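Local coordinates for protein leucine aminopeptidase 1 (Caenorhabditis elegans, PDB 2HC9) that releases N-terminal amino acids, preferably leucine, from peptides as a two-zinc M17 aminopeptidase and probably serves as a digestive enzyme, at residues A174-T179 and V190-K195; V109-F114 and R129-F134. The protein carries 1 engineered substitution. One frame throughout, in Å; residues are numbered along the deposited sequence.

Contact 1 of 2, residues A174-T179 and V190-K195; sequences ARLIDT and VDEAVK
Leu176 and Glu192 are the nearest CA pair of segments 174-179 and 190-195, 8.8 Å apart, so side chains alone bridge the gap between the last turn of helix 157-178 and helix 186-199. The main link is a two-nitrogen, end-on salt bridge: Arg175 NH1 donates to Glu192 OE2 over 2.9 Å and Arg175 NH2 to Glu192 OE1 over 3.0 Å, both nearly straight. Each carboxylate oxygen lies close to the guanidinium plane, yet each is met from above the carboxylate plane, with the two planes 33° apart. In Arg175, CG anti to the backbone N (chi1 174°) carries the chain outward and the bend at chi3 turns the NH1/NH2 end to the carboxylate; NH2 also pairs with Glu172. Beneath this polar grip, Leu176 CD2 lies 3.6 Å from Glu192 CD and also touches CG, while Leu176 CG sits over one guanidinium face, toward the rim. Replacing Glu192 with an alanine would probably leave the guanidinium to its salt bridge with Glu172 and take away the CG and CD that Leu176 CD2 packs against. Where helix 157-178 ends, Thr179 OG1 donates to Arg175 O at 2.6 Å. Leu176 also packs on helix 277-290 and Ala193 on strands 232-238 and 297-307, so the salt bridge ties the end of helix 157-178 to a helix lying on the central mixed sheet of the alpha/beta catalytic domain.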
ATOM      1  N   ALA A 174      12.600  -4.748  32.890  1.00 15.07           N
ATOM      2  CA  ALA A 174      11.254  -4.415  32.411  1.00 14.95           C
ATOM      3  C   ALA A 174      10.871  -2.952  32.683  1.00 16.56           C
ATOM      4  O   ALA A 174      10.271  -2.299  31.825  1.00 12.92           O
ATOM      5  CB  ALA A 174      10.219  -5.362  33.027  1.00 14.91           C
ATOM      6  N   ARG A 175      11.206  -2.439  33.870  1.00 15.67           N
ATOM      7  CA  ARG A 175      10.939  -1.024  34.179  1.00 13.67           C
ATOM      8  C   ARG A 175      11.607  -0.081  33.173  1.00 16.36           C
ATOM      9  O   ARG A 175      10.985   0.896  32.685  1.00 14.98           O
ATOM     10  CB  ARG A 175      11.447  -0.679  35.601  1.00 16.00           C
ATOM     11  CG  ARG A 175      11.337   0.837  35.926  1.00 16.39           C
ATOM     12  CD  ARG A 175      11.873   1.173  37.325  1.00 18.33           C
ATOM     13  NE  ARG A 175      13.311   0.940  37.483  1.00 14.79           N
ATOM     14  CZ  ARG A 175      14.286   1.746  37.031  1.00 15.08           C
ATOM     15  NH1 ARG A 175      14.016   2.863  36.357  1.00 16.03           N
ATOM     16  NH2 ARG A 175      15.548   1.441  37.270  1.00 15.52           N
ATOM     17  N   LEU A 176      12.883  -0.352  32.884  1.00 13.23           N
ATOM     18  CA  LEU A 176      13.647   0.475  31.952  1.00 11.62           C
ATOM     19  C   LEU A 176      12.971   0.424  30.573  1.00 14.29           C
ATOM     20  O   LEU A 176      12.813   1.438  29.914  1.00 16.03           O
ATOM     21  CB  LEU A 176      15.118  -0.003  31.876  1.00 12.73           C
ATOM     22  CG  LEU A 176      15.914   0.206  33.201  1.00 12.33           C
ATOM     23  CD1 LEU A 176      17.280  -0.507  33.079  1.00 14.86           C
ATOM     24  CD2 LEU A 176      16.122   1.697  33.448  1.00 16.41           C
ATOM     25  N   ILE A 177      12.558  -0.771  30.163  1.00 14.41           N
ATOM     26  CA  ILE A 177      11.879  -0.955  28.877  1.00 13.77           C
ATOM     27  C   ILE A 177      10.541  -0.221  28.827  1.00 15.35           C
ATOM     28  O   ILE A 177      10.239   0.431  27.819  1.00 16.88           O
ATOM     29  CB  ILE A 177      11.711  -2.462  28.569  1.00 12.57           C
ATOM     30  CG1 ILE A 177      13.097  -3.041  28.207  1.00 13.52           C
ATOM     31  CG2 ILE A 177      10.641  -2.725  27.437  1.00 14.50           C
ATOM     32  CD1 ILE A 177      13.121  -4.582  28.205  1.00 13.07           C
ATOM     33  N   ASP A 178       9.748  -0.306  29.904  1.00 14.18           N
ATOM     34  CA  ASP A 178       8.367   0.250  29.888  1.00 13.36           C
ATOM     35  C   ASP A 178       8.345   1.775  29.976  1.00 17.14           C
ATOM     36  O   ASP A 178       7.346   2.386  29.629  1.00 15.15           O
ATOM     37  CB  ASP A 178       7.552  -0.275  31.081  1.00 14.19           C
ATOM     38  CG  ASP A 178       7.278  -1.773  31.008  1.00 17.55           C
ATOM     39  OD1 ASP A 178       7.407  -2.360  29.910  1.00 15.81           O
ATOM     40  OD2 ASP A 178       6.904  -2.351  32.055  1.00 16.92           O
ATOM     41  N   THR A 179       9.426   2.370  30.480  1.00 13.84           N
ATOM     42  CA  THR A 179       9.479   3.826  30.705  1.00 13.48           C
ATOM     43  C   THR A 179       9.519   4.516  29.325  1.00 13.61           C
ATOM     44  O   THR A 179      10.318   4.157  28.477  1.00 15.76           O
ATOM     45  CB  THR A 179      10.757   4.223  31.531  1.00 14.39           C
ATOM     46  OG1 THR A 179      10.780   3.496  32.778  1.00 17.21           O
ATOM     47  CG2 THR A 179      10.813   5.709  31.813  1.00 15.08           C
ATOM     48  N   VAL A 190      22.172   6.441  30.685  1.00 15.31           N
ATOM     49  CA  VAL A 190      23.547   6.546  31.209  1.00 16.06           C
ATOM     50  C   VAL A 190      23.500   6.597  32.750  1.00 18.05           C
ATOM     51  O   VAL A 190      24.221   5.842  33.430  1.00 17.22           O
ATOM     52  CB  VAL A 190      24.289   7.789  30.656  1.00 16.11           C
ATOM     53  CG1 VAL A 190      25.622   8.037  31.424  1.00 16.38           C
ATOM     54  CG2 VAL A 190      24.572   7.628  29.148  1.00 17.54           C
ATOM     55  N   ASP A 191      22.630   7.435  33.307  1.00 17.68           N
ATOM     56  CA  ASP A 191      22.549   7.563  34.778  1.00 16.47           C
ATOM     57  C   ASP A 191      22.165   6.253  35.457  1.00 16.82           C
ATOM     58  O   ASP A 191      22.743   5.891  36.491  1.00 13.58           O
ATOM     59  CB  ASP A 191      21.577   8.681  35.177  1.00 16.62           C
ATOM     60  CG  ASP A 191      22.117  10.063  34.860  1.00 21.46           C
ATOM     61  OD1 ASP A 191      23.316  10.188  34.572  1.00 19.61           O
ATOM     62  OD2 ASP A 191      21.327  11.018  34.864  1.00 23.03           O
ATOM     63  N   GLU A 192      21.207   5.536  34.868  1.00 17.22           N
ATOM     64  CA  GLU A 192      20.806   4.215  35.347  1.00 18.51           C
ATOM     65  C   GLU A 192      21.972   3.224  35.339  1.00 16.71           C
ATOM     66  O   GLU A 192      22.145   2.470  36.280  1.00 17.73           O
ATOM     67  CB  GLU A 192      19.605   3.664  34.547  1.00 16.87           C
ATOM     68  CG  GLU A 192      18.308   4.496  34.707  1.00 15.16           C
ATOM     69  CD  GLU A 192      17.428   4.086  35.874  1.00 21.69           C
ATOM     70  OE1 GLU A 192      17.835   3.230  36.679  1.00 17.16           O
ATOM     71  OE2 GLU A 192      16.302   4.627  35.986  1.00 19.09           O
ATOM     72  N   ALA A 193      22.769   3.222  34.270  1.00 14.70           N
ATOM     73  CA  ALA A 193      23.897   2.296  34.173  1.00 14.50           C
ATOM     74  C   ALA A 193      24.955   2.675  35.210  1.00 16.61           C
ATOM     75  O   ALA A 193      25.565   1.808  35.884  1.00 16.57           O
ATOM     76  CB  ALA A 193      24.507   2.375  32.755  1.00 18.22           C
ATOM     77  N   VAL A 194      25.179   3.974  35.341  1.00 14.23           N
ATOM     78  CA  VAL A 194      26.172   4.461  36.318  1.00 16.68           C
ATOM     79  C   VAL A 194      25.783   4.109  37.775  1.00 19.48           C
ATOM     80  O   VAL A 194      26.648   3.760  38.591  1.00 18.18           O
ATOM     81  CB  VAL A 194      26.486   5.962  36.134  1.00 17.67           C
ATOM     82  CG1 VAL A 194      27.383   6.501  37.303  1.00 19.89           C
ATOM     83  CG2 VAL A 194      27.192   6.177  34.797  1.00 17.08           C
ATOM     84  N   LYS A 195      24.490   4.154  38.083  1.00 19.24           N
ATOM     85  CA  LYS A 195      24.011   3.702  39.396  1.00 14.41           C
ATOM     86  C   LYS A 195      24.384   2.250  39.682  1.00 19.99           C
ATOM     87  O   LYS A 195      24.868   1.937  40.759  1.00 17.75           O
ATOM     88  CB  LYS A 195      22.493   3.871  39.498  1.00 19.15           C
ATOM     89  CG  LYS A 195      22.078   5.290  39.759  1.00 31.30           C
ATOM     90  CD  LYS A 195      20.546   5.395  39.931  1.00 36.78           C
ATOM     91  CE  LYS A 195      20.137   4.939  41.326  1.00 48.37           C
ATOM     92  NZ  LYS A 195      18.658   4.975  41.526  1.00 51.50           N
TER

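Contact 2 of 2, residues V109-F114 and R129-F134; sequences VHFVLF and RTFCKF
Phe111 and Phe131 point their rings at each other from opposite directions and meet rim to rim. The ring planes stand at 90° and the centroids are 5.9 Å apart, but neither ring lies over the face of the other, which separates this pair from a T-shaped stack. The touching atoms are the far ends of the rings: Phe111 CE2 comes within 3.6 Å of Phe131 CE2 and is equally near Phe131 CZ. Phe111 CZ adds a second line of approach, 3.7 Å from Phe131 CE2. In both residues CG lies anti to the carbonyl carbon (chi1 -66° in Phe111, -71° in Phe131), which sends each ring out from its own backbone into the space between. Val109, two residues before Phe111 and on the same side of strand 108-114, brings CG1 to the edge of the Phe131 ring, 4.3 Å from Phe131 CZ. The rim of Phe131 thus meets two side chains of one strand, although the nearest CA atoms, those of Val109 and Phe131, remain 10.5 Å apart. Val146 of the adjacent strand 145-151 touches both aromatic rings, and Leu97 of helix 90-97 packs against Phe111. The strand is held in its sheet by backbone bonds, such as those of Val109 and Phe111 to Asn147. Between the two segments themselves, the three touching residues are all buried and meet through carbon atoms alone, which implies that the loop is held against the sheet here by apolar side-chain packing rather than by polar bonding.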
ATOM      1  N   VAL A 109       0.931  -9.991  48.728  1.00 19.41           N
ATOM      2  CA  VAL A 109       0.717 -11.159  47.860  1.00 19.63           C
ATOM      3  C   VAL A 109       1.648 -12.287  48.261  1.00 16.85           C
ATOM      4  O   VAL A 109       2.865 -12.129  48.287  1.00 18.98           O
ATOM      5  CB  VAL A 109       0.884 -10.842  46.375  1.00 18.28           C
ATOM      6  CG1 VAL A 109       0.411 -12.052  45.530  1.00 18.44           C
ATOM      7  CG2 VAL A 109       0.061  -9.609  46.042  1.00 18.10           C
ATOM      8  N   HIS A 110       1.057 -13.422  48.592  1.00 16.22           N
ATOM      9  CA  HIS A 110       1.826 -14.557  49.046  1.00 18.79           C
ATOM     10  C   HIS A 110       1.782 -15.657  47.968  1.00 18.44           C
ATOM     11  O   HIS A 110       0.696 -16.193  47.674  1.00 19.07           O
ATOM     12  CB  HIS A 110       1.218 -15.075  50.361  1.00 18.16           C
ATOM     13  CG  HIS A 110       2.104 -16.039  51.099  1.00 21.41           C
ATOM     14  ND1 HIS A 110       1.694 -16.693  52.242  1.00 22.80           N
ATOM     15  CD2 HIS A 110       3.378 -16.443  50.872  1.00 16.67           C
ATOM     16  CE1 HIS A 110       2.677 -17.464  52.683  1.00 24.40           C
ATOM     17  NE2 HIS A 110       3.707 -17.334  51.869  1.00 23.09           N
ATOM     18  N   PHE A 111       2.939 -15.967  47.384  1.00 16.96           N
ATOM     19  CA  PHE A 111       3.059 -17.138  46.487  1.00 15.99           C
ATOM     20  C   PHE A 111       3.583 -18.324  47.255  1.00 19.07           C
ATOM     21  O   PHE A 111       4.606 -18.232  47.943  1.00 19.15           O
ATOM     22  CB  PHE A 111       3.980 -16.880  45.278  1.00 18.01           C
ATOM     23  CG  PHE A 111       3.430 -15.845  44.335  1.00 15.99           C
ATOM     24  CD1 PHE A 111       2.710 -16.230  43.206  1.00 19.00           C
ATOM     25  CD2 PHE A 111       3.565 -14.486  44.634  1.00 15.32           C
ATOM     26  CE1 PHE A 111       2.145 -15.263  42.366  1.00 16.09           C
ATOM     27  CE2 PHE A 111       3.013 -13.508  43.804  1.00 17.88           C
ATOM     28  CZ  PHE A 111       2.303 -13.887  42.663  1.00 17.32           C
ATOM     29  N   VAL A 112       2.891 -19.440  47.088  1.00 16.83           N
ATOM     30  CA  VAL A 112       3.439 -20.734  47.478  1.00 17.85           C
ATOM     31  C   VAL A 112       3.798 -21.488  46.197  1.00 17.28           C
ATOM     32  O   VAL A 112       2.917 -21.948  45.456  1.00 20.01           O
ATOM     33  CB  VAL A 112       2.457 -21.558  48.311  1.00 18.36           C
ATOM     34  CG1 VAL A 112       3.104 -22.917  48.649  1.00 18.63           C
ATOM     35  CG2 VAL A 112       2.101 -20.797  49.616  1.00 17.91           C
ATOM     36  N   LEU A 113       5.090 -21.588  45.965  1.00 16.50           N
ATOM     37  CA  LEU A 113       5.625 -22.189  44.732  1.00 16.31           C
ATOM     38  C   LEU A 113       6.152 -23.595  45.007  1.00 19.56           C
ATOM     39  O   LEU A 113       7.229 -23.763  45.591  1.00 18.96           O
ATOM     40  CB  LEU A 113       6.731 -21.300  44.144  1.00 18.21           C
ATOM     41  CG  LEU A 113       7.487 -21.842  42.903  1.00 19.57           C
ATOM     42  CD1 LEU A 113       6.523 -22.053  41.720  1.00 21.29           C
ATOM     43  CD2 LEU A 113       8.590 -20.872  42.505  1.00 24.87           C
ATOM     44  N   PHE A 114       5.399 -24.600  44.548  1.00 18.16           N
ATOM     45  CA  PHE A 114       5.849 -25.997  44.634  1.00 19.57           C
ATOM     46  C   PHE A 114       6.614 -26.354  43.371  1.00 26.14           C
ATOM     47  O   PHE A 114       6.023 -26.706  42.368  1.00 29.18           O
ATOM     48  CB  PHE A 114       4.649 -26.931  44.757  1.00 18.18           C
ATOM     49  CG  PHE A 114       3.894 -26.778  46.045  1.00 20.62           C
ATOM     50  CD1 PHE A 114       4.426 -27.265  47.241  1.00 23.98           C
ATOM     51  CD2 PHE A 114       2.632 -26.185  46.055  1.00 24.59           C
ATOM     52  CE1 PHE A 114       3.719 -27.136  48.454  1.00 25.33           C
ATOM     53  CE2 PHE A 114       1.908 -26.050  47.257  1.00 25.40           C
ATOM     54  CZ  PHE A 114       2.457 -26.533  48.458  1.00 26.99           C
ATOM     55  N   ARG A 129       8.200 -11.225  36.816  1.00 15.59           N
ATOM     56  CA  ARG A 129       7.909 -10.412  35.601  1.00 19.68           C
ATOM     57  C   ARG A 129       6.517  -9.779  35.667  1.00 19.22           C
ATOM     58  O   ARG A 129       6.253  -8.798  34.962  1.00 18.03           O
ATOM     59  CB  ARG A 129       7.949 -11.248  34.286  1.00 19.79           C
ATOM     60  CG  ARG A 129       9.186 -12.110  34.025  1.00 27.81           C
ATOM     61  CD  ARG A 129       9.056 -13.004  32.748  1.00 28.55           C
ATOM     62  NE  ARG A 129      10.027 -14.126  32.716  1.00 23.69           N
ATOM     63  CZ  ARG A 129      11.342 -13.961  32.523  1.00 27.61           C
ATOM     64  NH1 ARG A 129      12.168 -15.015  32.517  1.00 28.54           N
ATOM     65  NH2 ARG A 129      11.844 -12.737  32.346  1.00 17.76           N
ATOM     66  N   THR A 130       5.602 -10.365  36.449  1.00 15.84           N
ATOM     67  CA  THR A 130       4.217  -9.883  36.462  1.00 16.49           C
ATOM     68  C   THR A 130       4.034  -8.710  37.426  1.00 17.48           C
ATOM     69  O   THR A 130       2.948  -8.151  37.503  1.00 17.64           O
ATOM     70  CB  THR A 130       3.208 -10.988  36.868  1.00 19.15           C
ATOM     71  OG1 THR A 130       3.405 -11.333  38.253  1.00 17.19           O
ATOM     72  CG2 THR A 130       3.327 -12.237  35.928  1.00 18.34           C
ATOM     73  N   PHE A 131       5.081  -8.371  38.189  1.00 17.12           N
ATOM     74  CA  PHE A 131       5.030  -7.212  39.087  1.00 18.46           C
ATOM     75  C   PHE A 131       5.657  -5.997  38.425  1.00 15.00           C
ATOM     76  O   PHE A 131       6.848  -5.705  38.614  1.00 16.36           O
ATOM     77  CB  PHE A 131       5.599  -7.547  40.480  1.00 16.55           C
ATOM     78  CG  PHE A 131       4.670  -8.456  41.256  1.00 15.83           C
ATOM     79  CD1 PHE A 131       3.544  -7.934  41.877  1.00 19.55           C
ATOM     80  CD2 PHE A 131       4.846  -9.819  41.225  1.00 18.49           C
ATOM     81  CE1 PHE A 131       2.636  -8.768  42.528  1.00 20.14           C
ATOM     82  CE2 PHE A 131       3.947 -10.673  41.876  1.00 16.40           C
ATOM     83  CZ  PHE A 131       2.847 -10.148  42.525  1.00 19.19           C
ATOM     84  N   CYS A 132       4.867  -5.352  37.565  1.00 14.46           N
ATOM     85  CA  CYS A 132       5.419  -4.296  36.697  1.00 15.97           C
ATOM     86  C   CYS A 132       5.662  -3.050  37.543  1.00 17.86           C
ATOM     87  O   CYS A 132       4.729  -2.502  38.133  1.00 17.58           O
ATOM     88  CB  CYS A 132       4.432  -3.983  35.554  1.00 16.65           C
ATOM     89  SG  CYS A 132       3.954  -5.455  34.628  1.00 21.42           S
ATOM     90  N   LYS A 133       6.907  -2.601  37.601  1.00 14.03           N
ATOM     91  CA  LYS A 133       7.251  -1.421  38.404  1.00 16.42           C
ATOM     92  C   LYS A 133       6.625  -0.164  37.829  1.00 19.84           C
ATOM     93  O   LYS A 133       6.175   0.707  38.574  1.00 17.55           O
ATOM     94  CB  LYS A 133       8.776  -1.247  38.492  1.00 15.70           C
ATOM     95  CG  LYS A 133       9.447  -2.300  39.351  1.00 17.48           C
ATOM     96  CD  LYS A 133      10.894  -1.929  39.636  1.00 18.85           C
ATOM     97  CE  LYS A 133      11.514  -2.925  40.636  1.00 16.63           C
ATOM     98  NZ  LYS A 133      12.771  -2.307  41.188  1.00 13.55           N
ATOM     99  N   PHE A 134       6.611  -0.046  36.502  1.00 16.38           N
ATOM    100  CA  PHE A 134       6.385   1.267  35.925  1.00 16.63           C
ATOM    101  C   PHE A 134       4.907   1.612  35.710  1.00 17.40           C
ATOM    102  O   PHE A 134       4.188   0.895  35.013  1.00 15.72           O
ATOM    103  CB  PHE A 134       7.164   1.467  34.617  1.00 15.94           C
ATOM    104  CG  PHE A 134       7.121   2.896  34.149  1.00 17.82           C
ATOM    105  CD1 PHE A 134       7.986   3.835  34.703  1.00 18.96           C
ATOM    106  CD2 PHE A 134       6.165   3.314  33.230  1.00 19.51           C
ATOM    107  CE1 PHE A 134       7.926   5.184  34.309  1.00 18.26           C
ATOM    108  CE2 PHE A 134       6.092   4.674  32.849  1.00 18.95           C
ATOM    109  CZ  PHE A 134       6.989   5.577  33.386  1.00 17.53           C
TER

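From the N terminus, strand 108-114 comes first; the chain then passes through helix 120-128, and contact 2 closes this excursion when the loop 129-134 returns to the strand. After strand 145-151 the chain enters helix 157-178, and contact 1 closes a shorter connection of ten residues onto helix 186-199. The two contacts are therefore in series, neither nested nor crossed, with centres 21 Å apart. They nevertheless touch: Thr179 OG1 lies 3.4 Å from Phe134 CD1, and Arg175 CB 4.0 Å from Lys133 CB. The loop 129-134 and the end of helix 157-178 thereby join the N-terminal sheet to the helices of the catalytic domain.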